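Local coordinates for protein C2 toxin component I (Clostridium botulinum, PDB 2J3X) that serves as the enzymatic ADP-ribosyltransferase component of the binary C2 toxin, probably modifying actin inside the host cell, at residues 139-144 with 193-198; 217-222 with 291-296; 235-240 with 374-379; 399-404 with 420-425. The protein carries 2 engineered substitutions. One frame throughout, in Å; residues are numbered along the deposited sequence.

In the fold
Interactions 1 and 4 are buried strand pairings in two different sheets, one in each of the two ADP-ribosyltransferase-like halves of the chain. Their centres lie about 13 Å apart, and they touch where the two halves meet, with residues 139-144 packed on residues 399-404. Interaction 2, partly buried, touches interaction 1 through Glu-218 and Tyr-222 and reaches the same sheet as interaction 4, so the loop after strand 206-216 is held at this junction. Interaction 3 is peripheral, its centre about 26 Å from the centre of the chain. Its chemistry is mainly apolar and aromatic, whereas interaction 4 has a buried salt bridge, interaction 2 sets carboxylates against an isoleucine, and interaction 1 rests on backbone bonds.

Interaction 1: residues 139-144 with 193-198; sequences QEYTKF and IIPESA
Tyr-141 and Ile-193 form an antiparallel hydrogen-bonded pair, with Tyr-141 N 3.0 Å from Ile-193 O and Ile-193 N 3.0 Å from Tyr-141 O. Toward Gln-139 one bond is missing: Pro-195 has no N-H to give, and its CD sits 3.1 Å from Gln-139 O. That buried carbonyl has no hydrogen-bond partner in the model, although the CA-H of Ile-194 points at it, with Ile-194 CA 3.3 Å from Gln-139 O. The Tyr-141 ring, its CG beside the backbone N (chi1 -62°), meets the same proline with its edge, Pro-195 CD lying in the ring plane 3.9 Å from Tyr-141 CE2. Glu-140 reaches out extended and passes obliquely over Ile-194, its CG 3.8 Å from Ile-194 CG1. Gln-139 turns its amide back on the chain, OE1 accepting from Glu-140 N at 2.9 Å and also from Arg-368, while NE2 donates to Glu-424. Ile-136 of helix 126-136 packs on both Tyr-141 and Pro-195. The arrangement is that of a short edge strand, 141-143, completing the mixed beta sheet of the first ADP-ribosyltransferase-like domain.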
# COMPACT_ATOMS: atom_id res chain seq x y z
N GLN A 139 2.32 -1.31 -13.40
CA GLN A 139 2.62 -1.48 -11.99
C GLN A 139 1.45 -0.93 -11.21
O GLN A 139 0.65 -0.15 -11.74
CB GLN A 139 3.91 -0.71 -11.61
CG GLN A 139 4.31 -0.92 -10.13
CD GLN A 139 4.50 -2.38 -9.80
OE1 GLN A 139 3.57 -3.05 -9.35
NE2 GLN A 139 5.70 -2.89 -10.07
N GLU A 140 1.28 -1.35 -9.95
CA GLU A 140 0.09 -0.92 -9.19
C GLU A 140 0.50 -0.22 -7.92
O GLU A 140 1.26 -0.79 -7.09
CB GLU A 140 -0.77 -2.14 -8.88
CG GLU A 140 -2.09 -1.80 -8.20
CD GLU A 140 -3.03 -2.99 -8.17
OE1 GLU A 140 -2.55 -4.15 -8.06
OE2 GLU A 140 -4.26 -2.77 -8.24
N TYR A 141 0.05 1.02 -7.77
CA TYR A 141 0.52 1.89 -6.67
C TYR A 141 -0.64 2.29 -5.78
O TYR A 141 -1.53 3.03 -6.19
CB TYR A 141 1.11 3.16 -7.27
CG TYR A 141 2.31 2.88 -8.14
CD1 TYR A 141 3.57 2.65 -7.60
CD2 TYR A 141 2.16 2.85 -9.56
CE1 TYR A 141 4.68 2.40 -8.43
CE2 TYR A 141 3.24 2.61 -10.39
CZ TYR A 141 4.51 2.40 -9.83
OH TYR A 141 5.59 2.16 -10.66
N THR A 142 -0.63 1.82 -4.53
CA THR A 142 -1.76 2.07 -3.66
C THR A 142 -1.68 3.41 -2.95
O THR A 142 -0.63 3.80 -2.37
CB THR A 142 -1.81 0.92 -2.59
OG1 THR A 142 -1.75 -0.32 -3.28
CG2 THR A 142 -3.07 1.02 -1.69
N LYS A 143 -2.82 4.13 -2.93
CA LYS A 143 -2.98 5.31 -2.12
C LYS A 143 -3.61 4.87 -0.79
O LYS A 143 -4.78 4.56 -0.72
CB LYS A 143 -3.89 6.33 -2.85
CG LYS A 143 -3.93 7.69 -2.09
CD LYS A 143 -2.73 8.58 -2.45
CE LYS A 143 -2.84 9.94 -1.75
NZ LYS A 143 -1.59 10.66 -2.15
N PHE A 144 -2.78 4.78 0.25
CA PHE A 144 -3.30 4.28 1.53
C PHE A 144 -4.33 5.20 2.17
O PHE A 144 -5.28 4.70 2.79
CB PHE A 144 -2.12 4.04 2.49
CG PHE A 144 -1.11 3.10 1.94
CD1 PHE A 144 -1.41 1.73 1.71
CD2 PHE A 144 0.18 3.56 1.65
CE1 PHE A 144 -0.40 0.84 1.21
CE2 PHE A 144 1.18 2.71 1.15
CZ PHE A 144 0.88 1.35 0.91
N ILE A 193 -3.63 2.98 -8.28
CA ILE A 193 -3.61 3.42 -9.69
C ILE A 193 -2.67 2.48 -10.43
O ILE A 193 -1.59 2.17 -9.94
CB ILE A 193 -3.14 4.86 -9.80
CG1 ILE A 193 -4.25 5.82 -9.37
CG2 ILE A 193 -2.91 5.23 -11.27
CD1 ILE A 193 -5.41 5.97 -10.50
N ILE A 194 -3.10 2.03 -11.62
CA ILE A 194 -2.28 1.26 -12.54
C ILE A 194 -2.03 2.14 -13.80
O ILE A 194 -2.96 2.37 -14.60
CB ILE A 194 -2.99 -0.01 -12.95
CG1 ILE A 194 -3.30 -0.88 -11.73
CG2 ILE A 194 -2.09 -0.81 -13.95
CD1 ILE A 194 -4.16 -2.12 -12.08
N PRO A 195 -0.82 2.68 -13.94
CA PRO A 195 -0.55 3.54 -15.11
C PRO A 195 -0.69 2.67 -16.35
O PRO A 195 -0.18 1.54 -16.38
CB PRO A 195 0.94 3.92 -14.90
CG PRO A 195 1.04 3.96 -13.38
CD PRO A 195 0.35 2.63 -13.02
N GLU A 196 -1.42 3.18 -17.34
CA GLU A 196 -1.63 2.44 -18.59
C GLU A 196 -0.90 3.04 -19.78
O GLU A 196 -0.53 2.28 -20.70
CB GLU A 196 -3.13 2.33 -18.88
CG GLU A 196 -3.95 1.68 -17.72
CD GLU A 196 -3.79 0.18 -17.56
OE1 GLU A 196 -2.98 -0.44 -18.31
OE2 GLU A 196 -4.49 -0.40 -16.67
N SER A 197 -0.65 4.35 -19.73
CA SER A 197 0.11 5.05 -20.79
C SER A 197 0.70 6.32 -20.22
O SER A 197 0.26 6.80 -19.20
CB SER A 197 -0.77 5.41 -21.99
OG SER A 197 -1.82 6.25 -21.60
N ALA A 198 1.72 6.84 -20.90
CA ALA A 198 2.35 8.07 -20.47
C ALA A 198 2.84 8.81 -21.70
O ALA A 198 3.42 8.19 -22.61
CB ALA A 198 3.54 7.76 -19.57

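Interaction 2: residues 217-222 with 291-296; sequences QELDFY and IPQTLI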
# COMPACT_ATOMS: atom_id res chain seq x y z
N GLN A 217 -8.45 -1.84 -7.19
CA GLN A 217 -8.47 -2.18 -5.77
C GLN A 217 -7.74 -3.47 -5.61
O GLN A 217 -8.21 -4.50 -6.11
CB GLN A 217 -9.91 -2.40 -5.32
CG GLN A 217 -10.62 -1.15 -5.01
CD GLN A 217 -12.12 -1.40 -4.86
OE1 GLN A 217 -12.82 -1.73 -5.84
NE2 GLN A 217 -12.62 -1.25 -3.64
N GLU A 218 -6.55 -3.43 -4.99
CA GLU A 218 -5.75 -4.61 -4.87
C GLU A 218 -6.17 -5.27 -3.54
O GLU A 218 -6.29 -4.57 -2.53
CB GLU A 218 -4.25 -4.22 -4.78
CG GLU A 218 -3.37 -5.45 -4.76
CD GLU A 218 -1.90 -5.01 -4.78
OE1 GLU A 218 -1.58 -3.90 -4.29
OE2 GLU A 218 -1.08 -5.81 -5.26
N LEU A 219 -6.38 -6.58 -3.55
CA LEU A 219 -6.93 -7.25 -2.34
C LEU A 219 -5.89 -7.16 -1.22
O LEU A 219 -4.73 -7.57 -1.42
CB LEU A 219 -7.18 -8.73 -2.64
CG LEU A 219 -7.86 -9.53 -1.50
CD1 LEU A 219 -9.16 -8.86 -1.04
CD2 LEU A 219 -8.09 -10.96 -2.00
N ASP A 220 -6.26 -6.58 -0.09
CA ASP A 220 -5.28 -6.27 0.99
C ASP A 220 -6.11 -5.99 2.24
O ASP A 220 -7.10 -5.18 2.18
CB ASP A 220 -4.54 -4.99 0.59
CG ASP A 220 -3.39 -4.59 1.52
OD1 ASP A 220 -3.32 -5.04 2.71
OD2 ASP A 220 -2.58 -3.75 1.05
N PHE A 221 -5.77 -6.64 3.36
CA PHE A 221 -6.57 -6.51 4.58
C PHE A 221 -5.87 -5.67 5.65
O PHE A 221 -6.44 -5.47 6.75
CB PHE A 221 -6.81 -7.92 5.16
CG PHE A 221 -7.54 -8.82 4.14
CD1 PHE A 221 -8.89 -8.57 3.86
CD2 PHE A 221 -6.85 -9.84 3.46
CE1 PHE A 221 -9.55 -9.41 2.90
CE2 PHE A 221 -7.49 -10.66 2.50
CZ PHE A 221 -8.84 -10.42 2.23
N TYR A 222 -4.73 -5.08 5.27
CA TYR A 222 -3.99 -4.14 6.16
C TYR A 222 -3.87 -4.80 7.55
O TYR A 222 -3.52 -6.00 7.61
CB TYR A 222 -4.61 -2.71 6.20
CG TYR A 222 -4.72 -2.18 4.79
CD1 TYR A 222 -3.60 -1.79 4.07
CD2 TYR A 222 -5.97 -2.14 4.18
CE1 TYR A 222 -3.72 -1.32 2.75
CE2 TYR A 222 -6.12 -1.71 2.84
CZ TYR A 222 -4.99 -1.33 2.15
OH TYR A 222 -5.19 -0.91 0.83
N ILE A 291 -1.13 -19.98 -4.41
CA ILE A 291 -1.97 -18.82 -4.12
C ILE A 291 -3.00 -18.60 -5.25
O ILE A 291 -2.63 -18.50 -6.40
CB ILE A 291 -1.06 -17.60 -3.99
CG1 ILE A 291 -0.04 -17.79 -2.83
CG2 ILE A 291 -1.87 -16.31 -3.79
CD1 ILE A 291 -0.73 -18.13 -1.45
N PRO A 292 -4.29 -18.61 -4.92
CA PRO A 292 -5.31 -18.70 -5.99
C PRO A 292 -5.61 -17.39 -6.70
O PRO A 292 -6.24 -17.39 -7.76
CB PRO A 292 -6.54 -19.21 -5.22
CG PRO A 292 -6.36 -18.66 -3.86
CD PRO A 292 -4.87 -18.74 -3.58
N GLN A 293 -5.31 -16.25 -6.06
CA GLN A 293 -5.57 -14.93 -6.67
C GLN A 293 -4.55 -13.99 -6.11
O GLN A 293 -3.98 -14.27 -5.05
CB GLN A 293 -6.99 -14.44 -6.35
CG GLN A 293 -7.20 -14.12 -4.83
CD GLN A 293 -8.62 -13.72 -4.42
OE1 GLN A 293 -9.10 -14.13 -3.41
NE2 GLN A 293 -9.29 -12.89 -5.25
N THR A 294 -4.34 -12.86 -6.75
CA THR A 294 -3.34 -11.90 -6.23
C THR A 294 -3.86 -11.24 -4.95
O THR A 294 -4.99 -10.77 -4.91
CB THR A 294 -3.05 -10.87 -7.30
OG1 THR A 294 -2.50 -11.57 -8.43
CG2 THR A 294 -1.96 -9.85 -6.81
N LEU A 295 -3.00 -11.18 -3.96
CA LEU A 295 -3.31 -10.41 -2.79
C LEU A 295 -2.06 -10.02 -2.04
O LEU A 295 -1.00 -10.53 -2.31
CB LEU A 295 -4.24 -11.18 -1.89
CG LEU A 295 -3.65 -12.26 -1.01
CD1 LEU A 295 -4.64 -12.61 0.07
CD2 LEU A 295 -3.14 -13.44 -1.76
N ILE A 296 -2.24 -9.13 -1.08
CA ILE A 296 -1.14 -8.59 -0.29
C ILE A 296 -0.99 -9.39 1.03
O ILE A 296 -1.95 -9.57 1.77
CB ILE A 296 -1.40 -7.09 0.02
CG1 ILE A 296 -1.38 -6.27 -1.32
CG2 ILE A 296 -0.43 -6.55 1.09
CD1 ILE A 296 0.07 -6.21 -1.97
O HOH W 1 -5.73 -8.10 -5.90
O HOH W 2 -3.63 -8.51 3.80
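Ile-296, the residue most buried here, is met by two carboxylates and a backbone acceptor. Its N donates to Leu-219 O at 3.0 Å, a bent bond (147° at the hydrogen). Its side chain lies across Glu-218 at about a right angle, CD1 being 3.5 Å from Glu-218 OE2. Asp-220 comes against the branch point, its CG 3.5 Å from Ile-296 CB and its OD2 equally near the CG2 methyl. Glu-218 reaches this far because CG is anti to the backbone N (chi1 -176°) and the chain beyond is extended. Leu-219 lies alongside Leu-295, pointing the same way, with Leu-219 CD2 3.9 Å from Leu-295 CB; the same methyl touches the amide of Gln-293, whose OE1 accepts from Trp-229 NE1. Two waters fasten the backbones, one between Leu-219 N and Thr-294 O, the other between Phe-221 N and Ile-296 O. An Asx turn, Tyr-222 N to Asp-220 OD1 at 2.9 Å, holds the aspartate, whose OD1 also takes the hydroxyl of Tyr-298. The salt bridges from Arg-368 to Glu-218 and from Arg-366 to Asp-220 would favour the charged forms of both acids beside aliphatic carbon, whereas the nearness of Glu-140 may ease proton uptake by Glu-218.

Interaction 3: residues 235-240 with 374-379; sequences GDYISK and IGAFIY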
# COMPACT_ATOMS: atom_id res chain seq x y z
N GLY A 235 -9.42 -24.09 3.36
CA GLY A 235 -10.19 -25.03 4.17
C GLY A 235 -9.87 -26.48 3.85
O GLY A 235 -9.64 -27.28 4.78
N ASP A 236 -9.85 -26.84 2.56
CA ASP A 236 -9.61 -28.22 2.16
C ASP A 236 -8.14 -28.56 1.97
O ASP A 236 -7.81 -29.63 1.48
CB ASP A 236 -10.45 -28.63 0.94
CG ASP A 236 -10.03 -27.94 -0.35
OD1 ASP A 236 -9.10 -27.13 -0.30
OD2 ASP A 236 -10.68 -28.21 -1.41
N TYR A 237 -7.26 -27.65 2.40
CA TYR A 237 -5.83 -27.80 2.11
C TYR A 237 -5.26 -29.10 2.73
O TYR A 237 -4.62 -29.89 2.01
CB TYR A 237 -5.07 -26.56 2.60
CG TYR A 237 -3.58 -26.65 2.40
CD1 TYR A 237 -3.06 -26.76 1.11
CD2 TYR A 237 -2.70 -26.52 3.48
CE1 TYR A 237 -1.66 -26.81 0.90
CE2 TYR A 237 -1.31 -26.61 3.27
CZ TYR A 237 -0.82 -26.74 1.99
OH TYR A 237 0.54 -26.77 1.75
N ILE A 238 -5.50 -29.36 4.02
CA ILE A 238 -4.95 -30.58 4.62
C ILE A 238 -5.48 -31.85 3.94
O ILE A 238 -4.73 -32.82 3.72
CB ILE A 238 -5.09 -30.57 6.16
CG1 ILE A 238 -4.16 -29.46 6.71
CG2 ILE A 238 -4.76 -31.96 6.82
CD1 ILE A 238 -4.31 -29.23 8.24
N SER A 239 -6.77 -31.83 3.55
CA SER A 239 -7.39 -32.98 2.87
C SER A 239 -6.63 -33.28 1.58
O SER A 239 -6.73 -34.39 1.09
CB SER A 239 -8.87 -32.70 2.56
OG SER A 239 -9.00 -31.93 1.35
N LYS A 240 -5.89 -32.31 1.04
CA LYS A 240 -5.19 -32.53 -0.26
C LYS A 240 -3.74 -33.00 -0.12
O LYS A 240 -3.10 -33.34 -1.16
CB LYS A 240 -5.16 -31.26 -1.09
CG LYS A 240 -6.58 -30.86 -1.62
CD LYS A 240 -6.53 -29.59 -2.43
CE LYS A 240 -7.81 -29.36 -3.18
NZ LYS A 240 -7.85 -30.21 -4.44
N ILE A 374 3.96 -20.13 -5.17
CA ILE A 374 4.00 -21.34 -4.38
C ILE A 374 4.06 -20.97 -2.87
O ILE A 374 5.00 -20.31 -2.37
CB ILE A 374 5.21 -22.19 -4.74
CG1 ILE A 374 5.24 -22.52 -6.23
CG2 ILE A 374 5.24 -23.48 -3.83
CD1 ILE A 374 3.99 -23.26 -6.82
N GLY A 375 3.00 -21.35 -2.18
CA GLY A 375 2.79 -20.99 -0.79
C GLY A 375 1.42 -21.49 -0.37
O GLY A 375 0.62 -21.93 -1.19
N ALA A 376 1.12 -21.37 0.93
CA ALA A 376 -0.19 -21.79 1.43
C ALA A 376 -0.51 -20.99 2.67
O ALA A 376 0.37 -20.70 3.49
CB ALA A 376 -0.19 -23.29 1.79
N PHE A 377 -1.79 -20.70 2.83
CA PHE A 377 -2.25 -20.19 4.13
C PHE A 377 -2.32 -21.38 5.07
O PHE A 377 -2.85 -22.44 4.73
CB PHE A 377 -3.66 -19.57 3.94
CG PHE A 377 -4.20 -18.80 5.12
CD1 PHE A 377 -4.57 -19.46 6.33
CD2 PHE A 377 -4.35 -17.44 5.02
CE1 PHE A 377 -5.09 -18.73 7.41
CE2 PHE A 377 -4.91 -16.68 6.08
CZ PHE A 377 -5.32 -17.35 7.29
N ILE A 378 -1.73 -21.19 6.26
CA ILE A 378 -1.66 -22.26 7.27
C ILE A 378 -3.00 -22.27 7.99
O ILE A 378 -3.19 -21.67 9.07
CB ILE A 378 -0.45 -21.99 8.18
CG1 ILE A 378 0.83 -21.92 7.32
CG2 ILE A 378 -0.36 -23.08 9.28
CD1 ILE A 378 1.15 -23.13 6.47
N TYR A 379 -3.95 -22.96 7.35
CA TYR A 379 -5.33 -23.08 7.84
C TYR A 379 -5.57 -24.55 8.14
O TYR A 379 -5.23 -25.39 7.32
CB TYR A 379 -6.35 -22.58 6.81
CG TYR A 379 -7.76 -22.54 7.38
CD1 TYR A 379 -8.19 -21.48 8.12
CD2 TYR A 379 -8.66 -23.62 7.17
CE1 TYR A 379 -9.46 -21.45 8.72
CE2 TYR A 379 -9.96 -23.59 7.77
CZ TYR A 379 -10.34 -22.51 8.53
OH TYR A 379 -11.60 -22.45 9.13
O HOH W 3 -7.00 -27.03 5.99
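The CB of Ala-376 sits over one face of the Tyr-237 ring in a CH-pi contact, 4.0 Å from the centroid and displaced toward the phenol end, so that Tyr-237 CZ is its nearest atom at 3.5 Å. Near the start of the loop, Gly-235 CA packs against the Tyr-379 side chain, 3.7 Å from Tyr-379 CD2. Ile-238 lends its terminal methyl, CD1, to the backbone of the same tyrosine, 4.1 Å from Tyr-379 O. A water 2.8 Å from Tyr-379 O probably donates to it and accepts weakly from Ile-238 N. The Tyr-237 ring leaves the backbone with CG anti to N (chi1 177°), and its hydroxyl is bonded to Ala-285 O. Behind it the loop coils: Lys-240 N donates to Tyr-237 O, and Ser-239 OG to Asp-236 O at 2.6 Å. On the other segment an inverse gamma turn centred on Ile-378 redirects the chain into Tyr-379. The contact thus joins the connection between helices 227-234 and 243-254 to the edge strand 375-377 of a three-stranded sheet, with Leu-249 of helix 243-254 and Leu-286 of helix 273-286 also packing on Tyr-237.

Interaction 4: residues 399-404 with 420-425; sequences KIFRIT and VIDAEG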
# COMPACT_ATOMS: atom_id res chain seq x y z
N LYS A 399 11.17 -7.94 -5.70
CA LYS A 399 11.80 -6.71 -6.12
C LYS A 399 10.98 -5.58 -5.51
O LYS A 399 9.76 -5.56 -5.66
CB LYS A 399 11.76 -6.58 -7.66
CG LYS A 399 12.43 -5.31 -8.14
CD LYS A 399 12.82 -5.48 -9.67
CE LYS A 399 12.97 -4.14 -10.38
NZ LYS A 399 14.36 -3.53 -10.33
N ILE A 400 11.63 -4.69 -4.75
CA ILE A 400 10.99 -3.53 -4.21
C ILE A 400 10.71 -2.52 -5.28
O ILE A 400 11.62 -2.17 -6.04
CB ILE A 400 11.96 -2.84 -3.16
CG1 ILE A 400 12.25 -3.91 -2.08
CG2 ILE A 400 11.34 -1.59 -2.59
CD1 ILE A 400 13.36 -3.45 -1.02
N PHE A 401 9.47 -2.07 -5.33
CA PHE A 401 9.15 -1.04 -6.31
C PHE A 401 8.67 0.26 -5.71
O PHE A 401 8.53 1.26 -6.45
CB PHE A 401 8.19 -1.64 -7.39
CG PHE A 401 6.81 -1.94 -6.88
CD1 PHE A 401 5.82 -0.88 -6.80
CD2 PHE A 401 6.48 -3.23 -6.44
CE1 PHE A 401 4.52 -1.16 -6.29
CE2 PHE A 401 5.16 -3.50 -5.92
CZ PHE A 401 4.21 -2.47 -5.83
N ARG A 402 8.42 0.33 -4.40
CA ARG A 402 8.13 1.63 -3.78
C ARG A 402 8.27 1.45 -2.28
O ARG A 402 8.03 0.36 -1.75
CB ARG A 402 6.68 2.04 -4.11
CG ARG A 402 6.31 3.44 -3.59
CD ARG A 402 4.85 3.81 -4.04
NE ARG A 402 3.87 2.96 -3.34
CZ ARG A 402 2.59 3.28 -3.09
NH1 ARG A 402 2.08 4.43 -3.56
NH2 ARG A 402 1.83 2.46 -2.35
N ILE A 403 8.65 2.53 -1.62
CA ILE A 403 8.84 2.53 -0.18
C ILE A 403 8.23 3.80 0.30
O ILE A 403 8.61 4.92 -0.12
CB ILE A 403 10.37 2.51 0.21
CG1 ILE A 403 11.00 1.23 -0.30
CG2 ILE A 403 10.51 2.54 1.77
CD1 ILE A 403 12.56 1.34 -0.40
N THR A 404 7.27 3.64 1.20
CA THR A 404 6.48 4.75 1.72
C THR A 404 6.71 4.97 3.23
O THR A 404 6.43 4.07 4.01
CB THR A 404 4.98 4.42 1.53
OG1 THR A 404 4.73 4.27 0.10
CG2 THR A 404 4.17 5.60 2.02
N VAL A 420 6.76 1.34 4.66
CA VAL A 420 6.02 0.27 3.99
C VAL A 420 6.68 -0.01 2.64
O VAL A 420 6.73 0.89 1.78
CB VAL A 420 4.54 0.75 3.80
CG1 VAL A 420 3.71 -0.30 3.01
CG2 VAL A 420 3.93 1.02 5.23
N ILE A 421 7.20 -1.22 2.50
CA ILE A 421 8.05 -1.58 1.39
C ILE A 421 7.21 -2.44 0.42
O ILE A 421 7.00 -3.65 0.64
CB ILE A 421 9.30 -2.36 1.90
CG1 ILE A 421 10.09 -1.46 2.90
CG2 ILE A 421 10.19 -2.76 0.68
CD1 ILE A 421 11.22 -2.28 3.60
N ASP A 422 6.74 -1.82 -0.67
CA ASP A 422 5.96 -2.56 -1.66
C ASP A 422 6.92 -3.38 -2.50
O ASP A 422 7.87 -2.85 -3.09
CB ASP A 422 5.25 -1.55 -2.62
CG ASP A 422 4.01 -0.94 -2.00
OD1 ASP A 422 3.31 -1.66 -1.25
OD2 ASP A 422 3.68 0.22 -2.31
N ALA A 423 6.65 -4.68 -2.62
CA ALA A 423 7.49 -5.53 -3.43
C ALA A 423 6.65 -6.55 -4.18
O ALA A 423 5.59 -6.97 -3.71
CB ALA A 423 8.53 -6.23 -2.60
N GLU A 424 7.18 -6.96 -5.32
CA GLU A 424 6.47 -7.93 -6.23
C GLU A 424 7.39 -9.12 -6.46
O GLU A 424 8.63 -9.01 -6.31
CB GLU A 424 6.17 -7.25 -7.57
CG GLU A 424 7.51 -6.90 -8.35
CD GLU A 424 7.33 -6.17 -9.67
OE1 GLU A 424 6.17 -5.83 -10.08
OE2 GLU A 424 8.41 -5.93 -10.27
N GLY A 425 6.80 -10.26 -6.80
CA GLY A 425 7.56 -11.52 -7.01
C GLY A 425 8.32 -11.50 -8.31
O GLY A 425 7.81 -11.02 -9.33
O HOH W 4 5.05 1.66 -0.38
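Residues 399-404 and 420-425 lie on the two antiparallel arms, strands 397-411 and 414-426, of a beta hairpin at the heart of the second ADP-ribosyltransferase-like domain, held by backbone bonds and a buried salt bridge. Regular pairs at Lys-399 with Glu-424 and at Thr-404 with Val-420 flank a classic bulge, in which Phe-401 and Arg-402 both face Asp-422. Asp-422 O accepts from Phe-401 N at 2.9 Å and, weakly, from Arg-402 N at 3.5 Å. Arg-402 grips the Asp-422 carboxylate side-on: NE and NH2 each lie 2.9 Å from the single atom OD2, in the guanidinium plane, and the two flat groups are nearly coplanar (16°). OD1 goes to Arg-366, so the aspartate is bound between two arginines, which would favour its charged form. NH2 of Arg-402 also donates to Thr-142 O, tying the hairpin to the first domain. The bulge residue Phe-401 has its CG between the backbone N and the carbonyl carbon (chi1 70°), and one ring face takes the CB of Asp-422, 3.5 Å from Phe-401 CZ. A water bridges Thr-404 OG1 to Val-420 O, to which it donates at 2.8 Å. The other sheet face is aliphatic: Ile-400 CG1 meets Ile-421 CG2 at 3.6 Å, and Ile-403 lies beside Ile-421, CG2 4.2 Å from Ile-421 CG1. Helix 326-336 packs on Ile-403 through Phe-332, Ile-333 and Trp-336, while strand 363-369 runs parallel to 414-426 on its far side from 397-411.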